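Lectin CEL-I, N-acetyl-D-galactosamine-specific C-type (Cucumaria echinata, PDB 4WQQ) binds carbohydrate in a calcium-dependent way as a C-type lectin, naturally specific for galactose and N-acetylgalactosamine and here engineered to recognise mannose. Local coordinates at residues Gln3-Trp8 and Asp13-Phe18; Lys97-Glu102 and Gln114-Glu119. The protein carries 3 engineered substitutions. All coordinates share one frame; numbering follows the deposited sequence.

Contact 1. Residues Gln3-Trp8 and Asp13-Phe18; sequences QCPTDW and DHCYRF
Cys4 and Cys15 are joined by a disulfide that ties the N-terminal loop, just ahead of the hairpin of strands 9-11 and 14-23, to the second of those strands, the first long strand of the C-type lectin fold. Both cysteines carry SG beside the backbone N, and the bridge closes with chi3 at -92°, close to a relaxed right angle. Pro5 lays CD against the same sulfur, 4.0 Å from Cys15 SG, and opens a type II beta turn closed by the bond from Trp8 N to Pro5 O. At the edge of the loop, the hydroxyl of Thr6 is bonded to Glu141 of the second subunit, so this end of the chain also reaches the dimer partner. Asp7 sets CB over the centre of the Arg17 guanidinium, 3.7 Å from CZ. Asp7 OD2 lies off the guanidinium plane, 4.2 Å from Arg17 NH2: too far and too badly placed for a salt bridge, though the opposite charges probably still attract. Trp8 brings CB to 3.9 Å from Cys15 CB, its side chain also touching Cys136 and Leu138 of strand 132-140. Arg17, extended from CG to NE, runs across this indole; its CB makes a CH-pi contact, 3.6 Å from the centroid of the Trp8 six-membered ring, over its face and 17° off the normal.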
ATOM      1  N   GLN A   3      -6.150  -3.146   2.807  1.00 16.56           N
ATOM      2  CA  GLN A   3      -5.556  -2.334   1.770  1.00 14.41           C
ATOM      3  C   GLN A   3      -4.185  -2.907   1.376  1.00 13.94           C
ATOM      4  O   GLN A   3      -3.323  -2.146   0.933  1.00 13.55           O
ATOM      5  CB  GLN A   3      -5.429  -0.898   2.228  1.00 15.80           C
ATOM      6  CG  GLN A   3      -6.764  -0.278   2.633  1.00 15.11           C
ATOM      7  CD  GLN A   3      -7.141  -0.640   4.050  1.00 18.92           C
ATOM      8  OE1 GLN A   3      -6.281  -0.671   4.924  1.00 18.57           O
ATOM      9  NE2 GLN A   3      -8.448  -0.852   4.308  1.00 19.67           N
ATOM     10  N   CYS A   4      -3.995  -4.224   1.537  1.00 12.88           N
ATOM     11  CA  CYS A   4      -2.721  -4.857   1.076  1.00 13.28           C
ATOM     12  C   CYS A   4      -2.730  -5.038  -0.460  1.00 13.01           C
ATOM     13  O   CYS A   4      -3.759  -5.297  -1.085  1.00 12.51           O
ATOM     14  CB  CYS A   4      -2.386  -6.191   1.746  1.00 13.51           C
ATOM     15  SG  CYS A   4      -1.888  -5.862   3.472  1.00 16.19           S
ATOM     16  N   PRO A   5      -1.565  -4.937  -1.077  1.00 12.91           N
ATOM     17  CA  PRO A   5      -1.476  -5.362  -2.489  1.00 14.41           C
ATOM     18  C   PRO A   5      -1.899  -6.814  -2.694  1.00 14.67           C
ATOM     19  O   PRO A   5      -1.746  -7.658  -1.801  1.00 13.41           O
ATOM     20  CB  PRO A   5       0.007  -5.133  -2.837  1.00 13.35           C
ATOM     21  CG  PRO A   5       0.432  -4.051  -1.888  1.00 13.45           C
ATOM     22  CD  PRO A   5      -0.408  -4.203  -0.609  1.00 14.11           C
ATOM     23  N   THR A   6      -2.323  -7.128  -3.928  1.00 14.72           N
ATOM     24  CA  THR A   6      -2.637  -8.467  -4.254  1.00 16.61           C
ATOM     25  C   THR A   6      -1.447  -9.420  -4.003  1.00 16.97           C
ATOM     26  O   THR A   6      -0.322  -9.090  -4.313  1.00 16.91           O
ATOM     27  CB  THR A   6      -3.077  -8.508  -5.735  1.00 18.64           C
ATOM     28  OG1 THR A   6      -4.263  -7.683  -5.846  1.00 20.69           O
ATOM     29  CG2 THR A   6      -3.321  -9.966  -6.162  1.00 22.11           C
ATOM     30  N   ASP A   7      -1.762 -10.596  -3.471  1.00 20.87           N
ATOM     31  CA  ASP A   7      -0.809 -11.652  -3.041  1.00 18.53           C
ATOM     32  C   ASP A   7      -0.034 -11.340  -1.761  1.00 15.97           C
ATOM     33  O   ASP A   7       0.834 -12.110  -1.416  1.00 15.73           O
ATOM     34  CB  ASP A   7       0.172 -12.062  -4.137  1.00 21.68           C
ATOM     35  CG  ASP A   7      -0.549 -12.524  -5.424  1.00 24.12           C
ATOM     36  OD1 ASP A   7      -1.506 -13.295  -5.321  1.00 23.56           O
ATOM     37  OD2 ASP A   7      -0.135 -12.069  -6.513  1.00 28.14           O
ATOM     38  N   TRP A   8      -0.345 -10.222  -1.096  1.00 14.05           N
ATOM     39  CA  TRP A   8       0.178  -9.910   0.217  1.00 14.03           C
ATOM     40  C   TRP A   8      -0.984 -10.005   1.205  1.00 15.82           C
ATOM     41  O   TRP A   8      -2.159  -9.671   0.897  1.00 16.93           O
ATOM     42  CB  TRP A   8       0.804  -8.528   0.259  1.00 12.16           C
ATOM     43  CG  TRP A   8       2.013  -8.340  -0.668  1.00 12.46           C
ATOM     44  CD1 TRP A   8       1.998  -8.316  -2.029  1.00 13.03           C
ATOM     45  CD2 TRP A   8       3.384  -8.150  -0.275  1.00 12.82           C
ATOM     46  NE1 TRP A   8       3.277  -8.093  -2.511  1.00 12.40           N
ATOM     47  CE2 TRP A   8       4.143  -7.995  -1.451  1.00 12.94           C
ATOM     48  CE3 TRP A   8       4.038  -8.128   0.947  1.00 14.84           C
ATOM     49  CZ2 TRP A   8       5.515  -7.863  -1.432  1.00 13.67           C
ATOM     50  CZ3 TRP A   8       5.410  -7.906   0.962  1.00 14.04           C
ATOM     51  CH2 TRP A   8       6.133  -7.775  -0.223  1.00 12.22           C
ATOM     52  N   ASP A  13      -0.684  -3.122  11.018  1.00 17.23           N
ATOM     53  CA  ASP A  13      -0.496  -2.094  10.020  1.00 19.19           C
ATOM     54  C   ASP A  13       0.536  -2.498   8.985  1.00 16.35           C
ATOM     55  O   ASP A  13       1.251  -1.626   8.480  1.00 16.88           O
ATOM     56  CB  ASP A  13      -0.148  -0.718  10.604  1.00 21.94           C
ATOM     57  CG  ASP A  13      -1.359  -0.063  11.348  1.00 27.16           C
ATOM     58  OD1 ASP A  13      -2.511  -0.554  11.235  1.00 26.16           O
ATOM     59  OD2 ASP A  13      -1.140   0.971  12.016  1.00 29.65           O
ATOM     60  N   HIS A  14       0.591  -3.786   8.668  1.00 14.89           N
ATOM     61  CA  HIS A  14       1.636  -4.305   7.751  1.00 13.80           C
ATOM     62  C   HIS A  14       1.016  -5.284   6.791  1.00 13.07           C
ATOM     63  O   HIS A  14      -0.138  -5.715   6.995  1.00 14.06           O
ATOM     64  CB  HIS A  14       2.840  -4.991   8.495  1.00 14.08           C
ATOM     65  CG  HIS A  14       3.629  -4.075   9.343  1.00 14.40           C
ATOM     66  ND1 HIS A  14       4.548  -3.180   8.852  1.00 15.27           N
ATOM     67  CD2 HIS A  14       3.689  -3.975  10.692  1.00 16.61           C
ATOM     68  CE1 HIS A  14       5.101  -2.515   9.861  1.00 16.75           C
ATOM     69  NE2 HIS A  14       4.554  -2.952  10.987  1.00 16.27           N
ATOM     70  N   CYS A  15       1.742  -5.575   5.705  1.00 12.14           N
ATOM     71  CA  CYS A  15       1.438  -6.630   4.802  1.00 11.13           C
ATOM     72  C   CYS A  15       2.614  -7.569   4.735  1.00 10.57           C
ATOM     73  O   CYS A  15       3.746  -7.138   4.950  1.00 10.99           O
ATOM     74  CB  CYS A  15       1.095  -6.140   3.380  1.00 11.92           C
ATOM     75  SG  CYS A  15      -0.149  -4.840   3.313  1.00 13.90           S
ATOM     76  N   TYR A  16       2.335  -8.818   4.506  1.00 10.45           N
ATOM     77  CA  TYR A  16       3.318  -9.895   4.518  1.00 11.03           C
ATOM     78  C   TYR A  16       3.167 -10.774   3.267  1.00 11.41           C
ATOM     79  O   TYR A  16       2.053 -10.987   2.728  1.00 12.44           O
ATOM     80  CB  TYR A  16       3.199 -10.780   5.815  1.00 10.53           C
ATOM     81  CG  TYR A  16       3.358 -10.003   7.087  1.00 10.94           C
ATOM     82  CD1 TYR A  16       2.293  -9.314   7.617  1.00 11.52           C
ATOM     83  CD2 TYR A  16       4.528  -9.988   7.774  1.00 10.87           C
ATOM     84  CE1 TYR A  16       2.433  -8.572   8.772  1.00 12.33           C
ATOM     85  CE2 TYR A  16       4.683  -9.277   8.963  1.00 11.33           C
ATOM     86  CZ  TYR A  16       3.632  -8.559   9.451  1.00 12.22           C
ATOM     87  OH  TYR A  16       3.692  -7.811  10.629  1.00 14.74           O
ATOM     88  N   ARG A  17       4.281 -11.319   2.760  1.00 10.75           N
ATOM     89  CA  ARG A  17       4.265 -12.237   1.668  1.00 11.54           C
ATOM     90  C   ARG A  17       5.351 -13.287   1.817  1.00 12.90           C
ATOM     91  O   ARG A  17       6.529 -12.968   1.937  1.00 12.17           O
ATOM     92  CB  ARG A  17       4.418 -11.540   0.330  1.00 12.44           C
ATOM     93  CG  ARG A  17       4.224 -12.447  -0.880  1.00 13.90           C
ATOM     94  CD  ARG A  17       3.973 -11.610  -2.119  1.00 15.17           C
ATOM     95  NE  ARG A  17       3.959 -12.439  -3.305  1.00 16.58           N
ATOM     96  CZ  ARG A  17       3.898 -11.985  -4.547  1.00 21.05           C
ATOM     97  NH1 ARG A  17       3.849 -10.681  -4.783  1.00 22.53           N
ATOM     98  NH2 ARG A  17       3.924 -12.869  -5.555  1.00 22.26           N
ATOM     99  N   PHE A  18       4.920 -14.543   1.811  1.00 12.66           N
ATOM    100  CA  PHE A  18       5.808 -15.647   1.844  1.00 12.28           C
ATOM    101  C   PHE A  18       6.170 -16.168   0.466  1.00 12.37           C
ATOM    102  O   PHE A  18       5.295 -16.325  -0.397  1.00 13.37           O
ATOM    103  CB  PHE A  18       5.143 -16.779   2.647  1.00 12.08           C
ATOM    104  CG  PHE A  18       5.920 -18.062   2.614  1.00 11.98           C
ATOM    105  CD1 PHE A  18       7.190 -18.106   3.165  1.00 11.95           C
ATOM    106  CD2 PHE A  18       5.417 -19.207   1.959  1.00 11.17           C
ATOM    107  CE1 PHE A  18       7.964 -19.239   3.119  1.00 11.09           C
ATOM    108  CE2 PHE A  18       6.187 -20.362   1.927  1.00 10.64           C
ATOM    109  CZ  PHE A  18       7.457 -20.392   2.459  1.00 11.78           C
TER

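Contact 2. Residues Lys97-Glu102 and Gln114-Glu119. Engineered in segment 97-102: Glu102 (natural residue Gln). With CA (calcium ion), chain F; MAN (alpha-D-mannopyranose), chain H.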
ATOM      1  N   LYS A  97      13.384 -14.197  20.060  1.00 16.51           N
ATOM      2  CA  LYS A  97      12.987 -15.527  20.383  1.00 19.11           C
ATOM      3  C   LYS A  97      14.049 -16.513  19.943  1.00 16.90           C
ATOM      4  O   LYS A  97      13.740 -17.471  19.239  1.00 15.92           O
ATOM      5  CB  LYS A  97      11.631 -15.839  19.721  1.00 19.18           C
ATOM      6  CG  LYS A  97      10.837 -16.995  20.324  1.00 21.76           C
ATOM      7  CD  LYS A  97       9.698 -17.526  19.445  1.00 23.75           C
ATOM      8  CE  LYS A  97       9.320 -18.933  19.831  1.00 26.09           C
ATOM      9  NZ  LYS A  97       8.848 -18.997  21.230  1.00 26.67           N
ATOM     10  N   TRP A  98      15.268 -16.344  20.438  1.00 16.52           N
ATOM     11  CA  TRP A  98      16.379 -17.292  20.125  1.00 15.10           C
ATOM     12  C   TRP A  98      16.124 -18.674  20.605  1.00 17.84           C
ATOM     13  O   TRP A  98      15.683 -18.864  21.740  1.00 16.71           O
ATOM     14  CB  TRP A  98      17.654 -16.745  20.731  1.00 16.86           C
ATOM     15  CG  TRP A  98      18.130 -15.493  20.082  1.00 15.12           C
ATOM     16  CD1 TRP A  98      18.194 -14.257  20.632  1.00 16.49           C
ATOM     17  CD2 TRP A  98      18.664 -15.371  18.751  1.00 15.56           C
ATOM     18  NE1 TRP A  98      18.700 -13.363  19.725  1.00 16.44           N
ATOM     19  CE2 TRP A  98      18.973 -14.025  18.558  1.00 15.87           C
ATOM     20  CE3 TRP A  98      18.852 -16.291  17.687  1.00 16.13           C
ATOM     21  CZ2 TRP A  98      19.543 -13.559  17.374  1.00 17.13           C
ATOM     22  CZ3 TRP A  98      19.382 -15.856  16.548  1.00 16.30           C
ATOM     23  CH2 TRP A  98      19.729 -14.479  16.378  1.00 16.59           C
ATOM     24  N   ALA A  99      16.313 -19.664  19.745  1.00 15.83           N
ATOM     25  CA  ALA A  99      16.292 -21.038  20.198  1.00 16.50           C
ATOM     26  C   ALA A  99      17.407 -21.273  21.222  1.00 16.30           C
ATOM     27  O   ALA A  99      18.404 -20.514  21.308  1.00 15.17           O
ATOM     28  CB  ALA A  99      16.431 -21.985  19.036  1.00 18.08           C
ATOM     29  N   GLY A 100      17.282 -22.379  21.936  1.00 16.96           N
ATOM     30  CA  GLY A 100      18.273 -22.780  22.924  1.00 18.04           C
ATOM     31  C   GLY A 100      19.641 -22.822  22.333  1.00 18.32           C
ATOM     32  O   GLY A 100      19.833 -23.412  21.285  1.00 20.38           O
ATOM     33  N   GLY A 101      20.577 -22.158  22.990  1.00 17.32           N
ATOM     34  CA  GLY A 101      21.973 -22.026  22.535  1.00 17.31           C
ATOM     35  C   GLY A 101      22.294 -21.134  21.353  1.00 16.83           C
ATOM     36  O   GLY A 101      23.476 -21.011  20.968  1.00 15.07           O
ATOM     37  N   GLU A 102      21.262 -20.455  20.817  1.00 14.95           N
ATOM     38  CA  GLU A 102      21.489 -19.487  19.744  1.00 14.27           C
ATOM     39  C   GLU A 102      21.436 -18.057  20.333  1.00 15.85           C
ATOM     40  O   GLU A 102      20.747 -17.854  21.370  1.00 15.62           O
ATOM     41  CB  GLU A 102      20.392 -19.686  18.711  1.00 14.66           C
ATOM     42  CG  GLU A 102      20.293 -21.126  18.241  1.00 13.58           C
ATOM     43  CD  GLU A 102      21.520 -21.680  17.495  1.00 13.75           C
ATOM     44  OE1 GLU A 102      22.374 -20.893  17.074  1.00 12.67           O
ATOM     45  OE2 GLU A 102      21.627 -22.947  17.293  1.00 14.12           O
ATOM     46  N   GLN A 114      17.079 -16.590  11.123  1.00 11.40           N
ATOM     47  CA  GLN A 114      16.044 -17.366  10.490  1.00 11.55           C
ATOM     48  C   GLN A 114      15.163 -18.028  11.581  1.00 10.99           C
ATOM     49  O   GLN A 114      15.654 -18.325  12.673  1.00 11.08           O
ATOM     50  CB  GLN A 114      16.655 -18.460   9.555  1.00 10.97           C
ATOM     51  CG  GLN A 114      17.574 -19.438  10.280  1.00 12.05           C
ATOM     52  CD  GLN A 114      18.297 -20.469   9.430  1.00 11.74           C
ATOM     53  OE1 GLN A 114      18.834 -21.378  10.016  1.00 12.95           O
ATOM     54  NE2 GLN A 114      18.390 -20.315   8.105  1.00 13.49           N
ATOM     55  N   PHE A 115      13.900 -18.257  11.278  1.00 10.68           N
ATOM     56  CA  PHE A 115      13.076 -19.192  12.092  1.00 12.05           C
ATOM     57  C   PHE A 115      13.457 -20.647  11.807  1.00 12.74           C
ATOM     58  O   PHE A 115      13.632 -21.072  10.652  1.00 12.65           O
ATOM     59  CB  PHE A 115      11.585 -19.083  11.708  1.00 12.23           C
ATOM     60  CG  PHE A 115      10.867 -17.817  12.128  1.00 11.60           C
ATOM     61  CD1 PHE A 115      11.492 -16.707  12.649  1.00 12.00           C
ATOM     62  CD2 PHE A 115       9.500 -17.767  11.967  1.00 12.60           C
ATOM     63  CE1 PHE A 115      10.781 -15.582  12.978  1.00 13.19           C
ATOM     64  CE2 PHE A 115       8.771 -16.671  12.361  1.00 13.13           C
ATOM     65  CZ  PHE A 115       9.395 -15.573  12.852  1.00 12.87           C
ATOM     66  N   ARG A 116      13.500 -21.448  12.850  1.00 12.98           N
ATOM     67  CA  ARG A 116      13.304 -22.895  12.745  1.00 14.47           C
ATOM     68  C   ARG A 116      11.830 -23.247  12.500  1.00 12.96           C
ATOM     69  O   ARG A 116      10.950 -22.455  12.789  1.00 13.38           O
ATOM     70  CB  ARG A 116      13.752 -23.558  14.084  1.00 18.23           C
ATOM     71  CG  ARG A 116      15.162 -23.171  14.362  1.00 21.70           C
ATOM     72  CD  ARG A 116      15.936 -24.142  15.169  1.00 32.50           C
ATOM     73  NE  ARG A 116      17.024 -24.609  14.317  1.00 37.24           N
ATOM     74  CZ  ARG A 116      18.327 -24.627  14.649  1.00 41.18           C
ATOM     75  NH1 ARG A 116      18.803 -24.209  15.876  1.00 41.29           N
ATOM     76  NH2 ARG A 116      19.167 -25.074  13.734  1.00 31.09           N
ATOM     77  N   HIS A 117      11.593 -24.432  11.958  1.00 12.66           N
ATOM     78  CA  HIS A 117      10.225 -24.869  11.706  1.00 14.70           C
ATOM     79  C   HIS A 117       9.603 -25.450  12.990  1.00 16.09           C
ATOM     80  O   HIS A 117       8.412 -25.769  12.984  1.00 16.13           O
ATOM     81  CB  HIS A 117      10.094 -25.893  10.566  1.00 14.96           C
ATOM     82  CG  HIS A 117      10.636 -27.260  10.845  1.00 16.27           C
ATOM     83  ND1 HIS A 117      11.986 -27.565  10.810  1.00 17.63           N
ATOM     84  CD2 HIS A 117       9.997 -28.430  11.154  1.00 16.50           C
ATOM     85  CE1 HIS A 117      12.137 -28.870  11.018  1.00 19.17           C
ATOM     86  NE2 HIS A 117      10.950 -29.402  11.240  1.00 17.89           N
ATOM     87  N   THR A 118      10.393 -25.519  14.044  1.00 17.56           N
ATOM     88  CA  THR A 118       9.945 -26.125  15.333  1.00 16.48           C
ATOM     89  C   THR A 118       9.826 -25.048  16.403  1.00 18.25           C
ATOM     90  O   THR A 118      10.279 -23.888  16.227  1.00 15.05           O
ATOM     91  CB  THR A 118      10.943 -27.174  15.764  1.00 16.59           C
ATOM     92  OG1 THR A 118      12.248 -26.595  15.823  1.00 18.43           O
ATOM     93  CG2 THR A 118      10.918 -28.299  14.873  1.00 16.21           C
ATOM     94  N   GLU A 119       9.156 -25.397  17.503  1.00 17.87           N
ATOM     95  CA  GLU A 119       9.106 -24.545  18.687  1.00 20.46           C
ATOM     96  C   GLU A 119       8.587 -23.121  18.398  1.00 17.50           C
ATOM     97  O   GLU A 119       9.156 -22.134  18.832  1.00 16.37           O
ATOM     98  CB  GLU A 119      10.483 -24.477  19.379  1.00 24.52           C
ATOM     99  CG  GLU A 119      10.998 -25.821  19.883  1.00 30.86           C
ATOM    100  CD  GLU A 119      12.308 -25.722  20.661  1.00 39.45           C
ATOM    101  OE1 GLU A 119      12.599 -26.693  21.401  1.00 53.34           O
ATOM    102  OE2 GLU A 119      13.044 -24.679  20.567  1.00 50.15           O
TER
HETATM  103 CA    CA F 202      23.412 -20.977  14.768  1.00 13.06          CA
HETATM  104  C1  MAN H 204      23.114 -26.730  13.977  1.00 21.02           C
HETATM  105  C2  MAN H 204      23.237 -25.697  15.058  1.00 19.64           C
HETATM  106  C3  MAN H 204      22.880 -24.297  14.580  1.00 15.26           C
HETATM  107  C4  MAN H 204      23.575 -24.041  13.253  1.00 16.26           C
HETATM  108  C5  MAN H 204      23.039 -25.084  12.245  1.00 19.08           C
HETATM  109  C6  MAN H 204      23.520 -24.966  10.819  1.00 27.25           C
HETATM  110  O1  MAN H 204      21.728 -26.907  13.865  1.00 28.28           O
HETATM  111  O2  MAN H 204      24.604 -25.720  15.374  1.00 21.75           O
HETATM  112  O3  MAN H 204      23.362 -23.386  15.562  1.00 15.44           O
HETATM  113  O4  MAN H 204      23.262 -22.709  12.890  1.00 13.34           O
HETATM  114  O5  MAN H 204      23.643 -26.355  12.697  1.00 23.40           O
HETATM  115  O6  MAN H 204      24.911 -24.896  11.058  1.00 36.53           O
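Charge and metal binding meet at Glu102, an engineered residue (Gln in the natural sequence), and Arg116. Their salt bridge is stretched: Arg116 NH1 reaches Glu102 OE2 at 3.4 Å, a weak hydrogen bond bent to 141°, entering at the edge of the guanidinium while the carboxylate plane is turned 70° from it. The other oxygen, Glu102 OE1, binds the calcium ion at 2.5 Å, in a shell completed by Asn104 (also engineered), Glu110, Asn124, Asp125 and two mannose hydroxyls. Mannose O3 and O4 lie 2.5 and 2.6 Å from the calcium, the vicinal-diol chelation by which C-type lectins hold sugar. Glu102 OE2 comes within 2.5 Å of mannose O3, and Arg116 NH2 gives a weak bond to mannose O1, so both side chains line the pocket. A bend at chi3 of Arg116 (117°) carries the guanidinium round to the sugar. Van der Waals contact is slight: Ala99 CB approaches Arg116 CD, and Lys97 CE packs 3.4 Å from the backbone oxygen Glu119 O. The Ala99-Glu102 turn is linked to strand 112-116 through strand 123-126, which pairs with it; backbone hydrogen bonds join Trp123 to Lys97 and Ala99, while Lys97 also touches Gln55 of helix 52-65.

How the contacts relate
Contacts 1 and 2 lie on opposite sides of the chain's centre, their own centres about 25 Å apart, and do not touch. Both reach the same mixed sheet, one through strand 14-23 and the other through strand 112-116, and helix 52-65 meets residues of each. Contact 1 is partly buried and covalently fastened, with a tryptophan packed into it, and borders the second subunit. Contact 2 is a surface contact that covers less than half as much area; it relies on charge, a metal and a ligand, and no other protein chain of the assembly reaches it. An arginine is central to both, lying across an indole in 3-8/13-18 and bridging carboxylate and sugar in 97-102/114-119.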